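Local coordinates for protein multiheme cytochrome cf (Carboxydothermus ferrireducens DSM 11255, PDB 6QVM) that probably acts as an extracellular Fe(III) reductase, passing electrons through its covalently bound hemes to insoluble substrates from the S-layer, at residues Ile127-Leu132 and Lys169-Ala174; Tyr134-Ala139 and Asn207-Lys212; Asn621-Gln626 and Thr645-Val650. One frame throughout, in Å; residues are numbered along the deposited sequence.

Contact 1: Ile127-Leu132 and Lys169-Ala174; sequences ITKQRL and KALVWA
Leu171 lies against the first turn of helix 129-139, where its two methyls meet Lys129 and Gln130, in the helical region that probably forms the S-layer binding domain. The apolar contact is small. Leu171 CD2 is 4.2 Å from Gln130 CB, so the aliphatic base of the glutamine is touched, not its amide. Leu171 CD1 sits 4.2 Å from Lys129 CG. A chi1 of -172° carries CG toward the helix, and chi2 of 51° spreads the two methyls, one to each residue. Backbones come close here, with Gln130 CA and Leu171 CA 5.9 Å apart.

CD1 of Leu171 also rests against the polar backbone O of Lys129, at 3.7 Å, a van der Waals contact without a bond.

The polar bonds lie at the ends of the two long side chains. Gln130 suits its place because its CB packs on Leu171 while OE1 accepts hydrogen bonds from Asn167 ND2 and Ala164 N, which ties it to the start of helix 165-176. Lys129, a largely extended chain, carries NZ to Ser181 O.

Around this joint, Leu171 also packs on Pro193 of a loop and on Ala133, while Leu132 faces Ala205, so that helix 129-139 is covered on one flank by helix 165-176 and on another by helix 199-212.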
loop_
_atom_site.group_PDB
_atom_site.type_symbol
_atom_site.label_atom_id
_atom_site.label_comp_id
_atom_site.label_asym_id
_atom_site.label_seq_id
_atom_site.Cartn_x
_atom_site.Cartn_y
_atom_site.Cartn_z
ATOM N N ILE A 127 18.727 -16.952 -38.449
ATOM C CA ILE A 127 17.446 -17.079 -39.128
ATOM C C ILE A 127 17.645 -17.127 -40.639
ATOM O O ILE A 127 18.419 -16.348 -41.213
ATOM C CB ILE A 127 16.515 -15.925 -38.718
ATOM C CG1 ILE A 127 15.158 -16.041 -39.408
ATOM C CG2 ILE A 127 17.152 -14.571 -39.010
ATOM C CD1 ILE A 127 14.144 -16.813 -38.613
ATOM N N THR A 128 16.940 -18.044 -41.292
ATOM C CA THR A 128 16.938 -18.131 -42.743
ATOM C C THR A 128 15.607 -17.632 -43.290
ATOM O O THR A 128 14.616 -17.508 -42.567
ATOM C CB THR A 128 17.199 -19.566 -43.221
ATOM O OG1 THR A 128 16.123 -20.424 -42.819
ATOM C CG2 THR A 128 18.515 -20.093 -42.648
ATOM N N LYS A 129 15.604 -17.359 -44.596
ATOM C CA LYS A 129 14.434 -16.791 -45.251
ATOM C C LYS A 129 13.220 -17.700 -45.131
ATOM O O LYS A 129 12.086 -17.214 -45.052
ATOM C CB LYS A 129 14.766 -16.511 -46.716
ATOM C CG LYS A 129 13.734 -15.699 -47.478
ATOM C CD LYS A 129 14.422 -14.920 -48.582
ATOM C CE LYS A 129 13.440 -14.285 -49.542
ATOM N NZ LYS A 129 14.171 -13.492 -50.565
ATOM N N GLN A 130 13.429 -19.017 -45.096
ATOM C CA GLN A 130 12.287 -19.920 -45.055
ATOM C C GLN A 130 11.732 -20.054 -43.642
ATOM O O GLN A 130 10.516 -20.162 -43.467
ATOM C CB GLN A 130 12.661 -21.291 -45.622
ATOM C CG GLN A 130 13.672 -22.076 -44.794
ATOM C CD GLN A 130 13.993 -23.425 -45.395
ATOM O OE1 GLN A 130 13.105 -24.250 -45.609
ATOM N NE2 GLN A 130 15.267 -23.653 -45.688
ATOM N N ARG A 131 12.592 -20.031 -42.623
ATOM C CA ARG A 131 12.062 -20.143 -41.272
ATOM C C ARG A 131 11.580 -18.803 -40.735
ATOM O O ARG A 131 10.768 -18.773 -39.805
ATOM C CB ARG A 131 13.094 -20.784 -40.346
ATOM C CG ARG A 131 12.778 -22.260 -40.122
ATOM C CD ARG A 131 13.772 -23.018 -39.280
ATOM N NE ARG A 131 13.535 -22.909 -37.838
ATOM C CZ ARG A 131 12.448 -23.357 -37.206
ATOM N NH1 ARG A 131 12.341 -23.231 -35.891
ATOM N NH2 ARG A 131 11.462 -23.931 -37.878
ATOM N N LEU A 132 12.048 -17.691 -41.307
ATOM C CA LEU A 132 11.394 -16.416 -41.039
ATOM C C LEU A 132 9.958 -16.432 -41.543
ATOM O O LEU A 132 9.052 -15.926 -40.873
ATOM C CB LEU A 132 12.168 -15.266 -41.680
ATOM C CG LEU A 132 11.475 -13.898 -41.613
ATOM C CD1 LEU A 132 11.351 -13.423 -40.169
ATOM C CD2 LEU A 132 12.200 -12.865 -42.465
ATOM N N LYS A 169 4.739 -23.813 -48.108
ATOM C CA LYS A 169 3.541 -23.015 -48.352
ATOM C C LYS A 169 3.638 -21.656 -47.670
ATOM O O LYS A 169 3.132 -20.652 -48.188
ATOM C CB LYS A 169 2.304 -23.771 -47.881
ATOM C CG LYS A 169 2.504 -25.276 -47.772
ATOM C CD LYS A 169 1.174 -26.000 -47.737
ATOM C CE LYS A 169 0.548 -26.041 -49.114
ATOM N NZ LYS A 169 -0.882 -26.437 -49.058
ATOM N N ALA A 170 4.282 -21.606 -46.503
ATOM C CA ALA A 170 4.411 -20.346 -45.774
ATOM C C ALA A 170 5.267 -19.353 -46.545
ATOM O O ALA A 170 4.956 -18.156 -46.601
ATOM C CB ALA A 170 5.003 -20.593 -44.390
ATOM N N LEU A 171 6.349 -19.836 -47.155
ATOM C CA LEU A 171 7.241 -18.944 -47.889
ATOM C C LEU A 171 6.546 -18.313 -49.090
ATOM O O LEU A 171 6.870 -17.183 -49.468
ATOM C CB LEU A 171 8.490 -19.708 -48.324
ATOM C CG LEU A 171 9.670 -18.956 -48.944
ATOM C CD1 LEU A 171 10.078 -17.771 -48.088
ATOM C CD2 LEU A 171 10.840 -19.912 -49.116
ATOM N N VAL A 172 5.594 -19.023 -49.696
ATOM C CA VAL A 172 4.869 -18.474 -50.835
ATOM C C VAL A 172 3.776 -17.520 -50.363
ATOM O O VAL A 172 3.542 -16.468 -50.972
ATOM C CB VAL A 172 4.310 -19.612 -51.707
ATOM C CG1 VAL A 172 3.575 -19.053 -52.906
ATOM C CG2 VAL A 172 5.430 -20.540 -52.125
ATOM N N TRP A 173 3.074 -17.885 -49.287
ATOM C CA TRP A 173 2.108 -16.974 -48.674
ATOM C C TRP A 173 2.763 -15.645 -48.320
ATOM O O TRP A 173 2.219 -14.569 -48.597
ATOM C CB TRP A 173 1.491 -17.614 -47.424
ATOM C CG TRP A 173 0.881 -16.621 -46.477
ATOM C CD1 TRP A 173 -0.306 -15.963 -46.631
ATOM C CD2 TRP A 173 1.430 -16.174 -45.230
ATOM N NE1 TRP A 173 -0.529 -15.134 -45.557
ATOM C CE2 TRP A 173 0.520 -15.247 -44.683
ATOM C CE3 TRP A 173 2.603 -16.466 -44.523
ATOM C CZ2 TRP A 173 0.744 -14.614 -43.463
ATOM C CZ3 TRP A 173 2.821 -15.838 -43.310
ATOM C CH2 TRP A 173 1.898 -14.923 -42.794
ATOM N N ALA A 174 3.956 -15.707 -47.729
ATOM C CA ALA A 174 4.646 -14.491 -47.314
ATOM C C ALA A 174 5.036 -13.620 -48.505
ATOM O O ALA A 174 5.134 -12.397 -48.366
ATOM C CB ALA A 174 5.879 -14.845 -46.488
#

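Contact 2: Tyr134-Ala139 and Asn207-Lys212; sequences YFLMVA and NAVQAK
Leu136, Ala139 and Val209, the residues that touch, are all aliphatic, so no ring is sandwiched between the segments; the flat groups lie beside the joint. On helix 129-139 the Tyr134 ring has Val138 CG2 on one face, 4.3 Å above its plane and shifted toward the rim, a packing made one turn further along the same helix. Phe135 turns to another side, where Val106 of helix 102-113 receives it. At the joint itself an aromatic comes from a third helix: Phe109 of helix 102-113 touches both Leu136 and Ala139.

The joint centres on one methyl. Val209 CG2 meets Leu136 CD1 at 3.6 Å and Ala139 CB at 4.0 Å. Because Val209 CG1 is anti to the backbone N (chi1 180°), CG2 falls beside that N, and it is this branch that does the touching. Leu136 reaches it with the end of a longer chain, and the leucine and valine side chains slide past each other in opposite directions.

Helices 129-139, 199-212 and 102-113 pack together as a small three-helix cluster, with Val209 also touching Val112, consistent with the central helices of the S-layer binding domain of this cytochrome. Alanine suits position 139, since its short side chain lets the helices come near: Ala139 CA and Val209 CA are 6.7 Å apart. Beta-branched valine, stiff and compact, fills the middle, and leucine spans the wider part one turn earlier. Tyr179 from a loop packs on Leu136 and Ala208, and at the end of helix 129-139 Ala139 O accepts a hydrogen bond from Tyr213 OH.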
loop_
_atom_site.group_PDB
_atom_site.type_symbol
_atom_site.label_atom_id
_atom_site.label_comp_id
_atom_site.label_asym_id
_atom_site.label_seq_id
_atom_site.Cartn_x
_atom_site.Cartn_y
_atom_site.Cartn_z
ATOM N N TYR A 134 8.135 -19.047 -41.763
ATOM C CA TYR A 134 7.408 -19.929 -40.855
ATOM C C TYR A 134 7.049 -19.206 -39.563
ATOM O O TYR A 134 5.876 -19.152 -39.172
ATOM C CB TYR A 134 8.249 -21.174 -40.571
ATOM C CG TYR A 134 7.656 -22.131 -39.561
ATOM C CD1 TYR A 134 6.459 -22.794 -39.817
ATOM C CD2 TYR A 134 8.312 -22.398 -38.363
ATOM C CE1 TYR A 134 5.925 -23.683 -38.898
ATOM C CE2 TYR A 134 7.789 -23.283 -37.440
ATOM C CZ TYR A 134 6.596 -23.923 -37.711
ATOM O OH TYR A 134 6.075 -24.804 -36.790
ATOM N N PHE A 135 8.056 -18.634 -38.888
ATOM C CA PHE A 135 7.806 -17.862 -37.673
ATOM C C PHE A 135 6.772 -16.773 -37.921
ATOM O O PHE A 135 5.949 -16.473 -37.049
ATOM C CB PHE A 135 9.102 -17.236 -37.155
ATOM C CG PHE A 135 10.112 -18.225 -36.679
ATOM C CD1 PHE A 135 9.721 -19.460 -36.192
ATOM C CD2 PHE A 135 11.458 -17.914 -36.705
ATOM C CE1 PHE A 135 10.665 -20.373 -35.745
ATOM C CE2 PHE A 135 12.408 -18.824 -36.254
ATOM C CZ PHE A 135 12.010 -20.055 -35.776
ATOM N N LEU A 136 6.802 -16.166 -39.110
ATOM C CA LEU A 136 5.826 -15.131 -39.435
ATOM C C LEU A 136 4.417 -15.700 -39.538
ATOM O O LEU A 136 3.443 -15.013 -39.208
ATOM C CB LEU A 136 6.211 -14.440 -40.740
ATOM C CG LEU A 136 5.427 -13.171 -41.060
ATOM C CD1 LEU A 136 5.600 -12.142 -39.957
ATOM C CD2 LEU A 136 5.875 -12.610 -42.388
ATOM N N MET A 137 4.290 -16.949 -39.983
ATOM C CA MET A 137 2.975 -17.572 -40.059
ATOM C C MET A 137 2.424 -17.851 -38.667
ATOM O O MET A 137 1.244 -17.601 -38.395
ATOM C CB MET A 137 3.058 -18.857 -40.879
ATOM C CG MET A 137 1.785 -19.668 -40.872
ATOM S SD MET A 137 2.089 -21.375 -41.355
ATOM C CE MET A 137 3.132 -21.916 -40.007
ATOM N N VAL A 138 3.266 -18.378 -37.775
ATOM C CA VAL A 138 2.866 -18.590 -36.384
ATOM C C VAL A 138 2.439 -17.270 -35.756
ATOM O O VAL A 138 1.325 -17.133 -35.237
ATOM C CB VAL A 138 4.008 -19.235 -35.583
ATOM C CG1 VAL A 138 3.595 -19.425 -34.136
ATOM C CG2 VAL A 138 4.433 -20.549 -36.209
ATOM N N ALA A 139 3.322 -16.272 -35.821
ATOM C CA ALA A 139 3.076 -15.014 -35.125
ATOM C C ALA A 139 1.833 -14.314 -35.660
ATOM O O ALA A 139 1.073 -13.718 -34.889
ATOM C CB ALA A 139 4.300 -14.108 -35.221
ATOM N N ASN A 207 7.598 -5.670 -38.509
ATOM C CA ASN A 207 6.633 -4.585 -38.659
ATOM C C ASN A 207 5.239 -5.125 -38.953
ATOM O O ASN A 207 4.239 -4.570 -38.482
ATOM C CB ASN A 207 7.087 -3.619 -39.758
ATOM C CG ASN A 207 8.311 -2.821 -39.359
ATOM O OD1 ASN A 207 8.650 -2.735 -38.175
ATOM N ND2 ASN A 207 8.994 -2.252 -40.346
ATOM N N ALA A 208 5.151 -6.198 -39.741
ATOM C CA ALA A 208 3.853 -6.799 -40.028
ATOM C C ALA A 208 3.240 -7.433 -38.783
ATOM O O ALA A 208 2.014 -7.419 -38.619
ATOM C CB ALA A 208 3.989 -7.836 -41.140
ATOM N N VAL A 209 4.074 -7.994 -37.904
ATOM C CA VAL A 209 3.582 -8.476 -36.617
ATOM C C VAL A 209 3.120 -7.307 -35.754
ATOM O O VAL A 209 2.070 -7.371 -35.104
ATOM C CB VAL A 209 4.666 -9.307 -35.906
ATOM C CG1 VAL A 209 4.155 -9.803 -34.570
ATOM C CG2 VAL A 209 5.118 -10.469 -36.779
ATOM N N GLN A 210 3.887 -6.213 -35.750
ATOM C CA GLN A 210 3.504 -5.037 -34.973
ATOM C C GLN A 210 2.238 -4.382 -35.513
ATOM O O GLN A 210 1.476 -3.785 -34.745
ATOM C CB GLN A 210 4.646 -4.023 -34.947
ATOM C CG GLN A 210 5.695 -4.298 -33.890
ATOM C CD GLN A 210 6.839 -3.303 -33.938
ATOM O OE1 GLN A 210 7.405 -3.041 -35.000
ATOM N NE2 GLN A 210 7.176 -2.730 -32.791
ATOM N N ALA A 211 2.003 -4.474 -36.823
ATOM C CA ALA A 211 0.783 -3.909 -37.389
ATOM C C ALA A 211 -0.443 -4.694 -36.940
ATOM O O ALA A 211 -1.508 -4.112 -36.709
ATOM C CB ALA A 211 0.875 -3.876 -38.914
ATOM N N LYS A 212 -0.311 -6.016 -36.807
ATOM C CA LYS A 212 -1.446 -6.840 -36.408
ATOM C C LYS A 212 -1.763 -6.710 -34.925
ATOM O O LYS A 212 -2.935 -6.780 -34.538
ATOM C CB LYS A 212 -1.189 -8.307 -36.754
ATOM C CG LYS A 212 -2.400 -9.199 -36.523
ATOM C CD LYS A 212 -2.025 -10.665 -36.458
ATOM C CE LYS A 212 -3.169 -11.492 -35.891
ATOM N NZ LYS A 212 -4.342 -11.529 -36.800
#

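Contact 3: Asn621-Gln626 and Thr645-Val650; sequences NNILNQ and TLAGIV
Ile623, Leu624 and Ala647 make a wholly apolar helix-to-helix contact in the C-terminal helical part of the cytochrome. Helices 606-628 and 641-652 are consecutive and run in roughly opposite directions here, an antiparallel helical pair joined by a connection between residues 628 and 641. The last helix, 661-672, packs against both partners: Ile623 touches Ala671 and Glu672, Leu646 touches Ala671, and Ile649 touches Leu667.

The pair closes around a single methyl. Ala647 points at helix 606-628 and presents nothing larger than CB, a size that suits a spot where the backbones are close, with Ile623 CA and Ala647 CA 7.0 Å apart. Isoleucine and leucine supply the volume on the other side. Leu624 comes in from beside the contact, its extended chain bringing CD2 to 4.4 Å from Ala647 CB, and it also touches Ser512 of a loop.

Further contacts extend the same interface. Val650, one turn beyond Ala647, packs on Val616 and Val620 of helix 606-628. Thr645 turns the other way, its OG1 hydrogen-bonded to Lys641 O of its own helix and to Gly511 N and Ala508 O of a loop. Helix 606-628 is kinked along 621-626, where the N atoms of Ile623 and Gln626 lack a bond to the preceding turn.

The tightest touch belongs to the CG2 methyl of Ile623: CG2 stands anti to the backbone N while CG1 lies beside that N (chi1 -69°), and CG2 comes to 3.6 Å from Ala647 CB.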
loop_
_atom_site.group_PDB
_atom_site.type_symbol
_atom_site.label_atom_id
_atom_site.label_comp_id
_atom_site.label_asym_id
_atom_site.label_seq_id
_atom_site.Cartn_x
_atom_site.Cartn_y
_atom_site.Cartn_z
ATOM N N ASN A 621 -4.859 16.654 43.527
ATOM C CA ASN A 621 -5.406 18.005 43.618
ATOM C C ASN A 621 -5.004 18.683 44.923
ATOM O O ASN A 621 -4.614 19.855 44.929
ATOM C CB ASN A 621 -6.925 17.969 43.482
ATOM C CG ASN A 621 -7.378 17.774 42.049
ATOM O OD1 ASN A 621 -6.691 18.165 41.107
ATOM N ND2 ASN A 621 -8.551 17.180 41.880
ATOM N N ASN A 622 -5.065 17.952 46.036
ATOM C CA ASN A 622 -4.703 18.493 47.340
ATOM C C ASN A 622 -3.199 18.694 47.496
ATOM O O ASN A 622 -2.766 19.223 48.524
ATOM C CB ASN A 622 -5.242 17.572 48.437
ATOM C CG ASN A 622 -6.720 17.272 48.270
ATOM O OD1 ASN A 622 -7.308 17.575 47.235
ATOM N ND2 ASN A 622 -7.325 16.671 49.286
ATOM N N ILE A 623 -2.399 18.292 46.509
ATOM C CA ILE A 623 -0.972 18.594 46.508
ATOM C C ILE A 623 -0.748 19.829 45.647
ATOM O O ILE A 623 0.140 20.645 45.921
ATOM C CB ILE A 623 -0.141 17.396 46.007
ATOM C CG1 ILE A 623 -0.174 16.244 47.014
ATOM C CG2 ILE A 623 1.305 17.800 45.755
ATOM C CD1 ILE A 623 0.633 15.041 46.583
ATOM N N LEU A 624 -1.569 19.988 44.612
ATOM C CA LEU A 624 -1.432 21.134 43.725
ATOM C C LEU A 624 -2.219 22.341 44.223
ATOM O O LEU A 624 -1.794 23.480 44.011
ATOM C CB LEU A 624 -1.870 20.758 42.310
ATOM C CG LEU A 624 -0.978 19.708 41.650
ATOM C CD1 LEU A 624 -1.448 19.379 40.240
ATOM C CD2 LEU A 624 0.469 20.176 41.636
ATOM N N ASN A 625 -3.358 22.119 44.879
ATOM C CA ASN A 625 -4.079 23.208 45.526
ATOM C C ASN A 625 -3.228 23.778 46.650
ATOM O O ASN A 625 -2.791 24.933 46.586
ATOM C CB ASN A 625 -5.430 22.733 46.064
ATOM C CG ASN A 625 -6.467 22.560 44.974
ATOM O OD1 ASN A 625 -6.391 23.187 43.916
ATOM N ND2 ASN A 625 -7.457 21.722 45.234
ATOM N N GLN A 626 -2.958 22.957 47.667
ATOM C CA GLN A 626 -2.145 23.378 48.800
ATOM C C GLN A 626 -0.673 23.472 48.412
ATOM O O GLN A 626 0.201 23.078 49.186
ATOM C CB GLN A 626 -2.330 22.418 49.981
ATOM C CG GLN A 626 -3.650 22.588 50.723
ATOM N N THR A 645 6.874 18.456 40.705
ATOM C CA THR A 645 7.170 17.480 39.659
ATOM C C THR A 645 6.547 16.124 39.974
ATOM O O THR A 645 5.885 15.511 39.126
ATOM C CB THR A 645 8.686 17.334 39.499
ATOM O OG1 THR A 645 9.297 18.630 39.465
ATOM C CG2 THR A 645 9.027 16.567 38.227
ATOM N N LEU A 646 6.737 15.651 41.207
ATOM C CA LEU A 646 6.285 14.314 41.575
ATOM C C LEU A 646 4.774 14.180 41.464
ATOM O O LEU A 646 4.268 13.088 41.182
ATOM C CB LEU A 646 6.748 13.980 42.992
ATOM C CG LEU A 646 8.001 13.108 43.138
ATOM C CD1 LEU A 646 8.926 13.238 41.941
ATOM C CD2 LEU A 646 8.747 13.444 44.420
ATOM N N ALA A 647 4.043 15.268 41.685
ATOM C CA ALA A 647 2.597 15.240 41.538
ATOM C C ALA A 647 2.147 15.680 40.158
ATOM O O ALA A 647 1.030 15.342 39.751
ATOM C CB ALA A 647 1.938 16.128 42.595
ATOM N N GLY A 648 2.988 16.428 39.442
ATOM C CA GLY A 648 2.677 16.755 38.062
ATOM C C GLY A 648 2.728 15.539 37.159
ATOM O O GLY A 648 1.985 15.450 36.176
ATOM N N ILE A 649 3.608 14.587 37.482
ATOM C CA ILE A 649 3.750 13.380 36.672
ATOM C C ILE A 649 2.458 12.574 36.689
ATOM O O ILE A 649 1.968 12.134 35.644
ATOM C CB ILE A 649 4.947 12.546 37.160
ATOM C CG1 ILE A 649 6.260 13.247 36.806
ATOM C CG2 ILE A 649 4.905 11.161 36.550
ATOM C CD1 ILE A 649 7.474 12.696 37.557
ATOM N N VAL A 650 1.874 12.384 37.876
ATOM C CA VAL A 650 0.593 11.697 37.981
ATOM C C VAL A 650 -0.507 12.470 37.261
ATOM O O VAL A 650 -1.507 11.880 36.835
ATOM C CB VAL A 650 0.257 11.462 39.470
ATOM C CG1 VAL A 650 -1.056 10.707 39.628
ATOM C CG2 VAL A 650 1.395 10.709 40.150
#

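Contacts 1 and 2 share helix 129-139 and form one continuous core, their centres 11 Å apart. Ile127 CD1 of contact 1 packs at 3.5 Å from Phe135 CD2 of contact 2, and Trp173 CZ3 lies 3.7 Å from Met137 CA. Their segments alternate along the chain, which knits the presumed S-layer binding region together. Contact 3 closes separately, on the opposite side of the chain's centre: its centre is about 95 Å from that of contact 1 and 86 Å from that of contact 2. Contact 3 has a bound heme c about 13 Å from the side chain of Leu624.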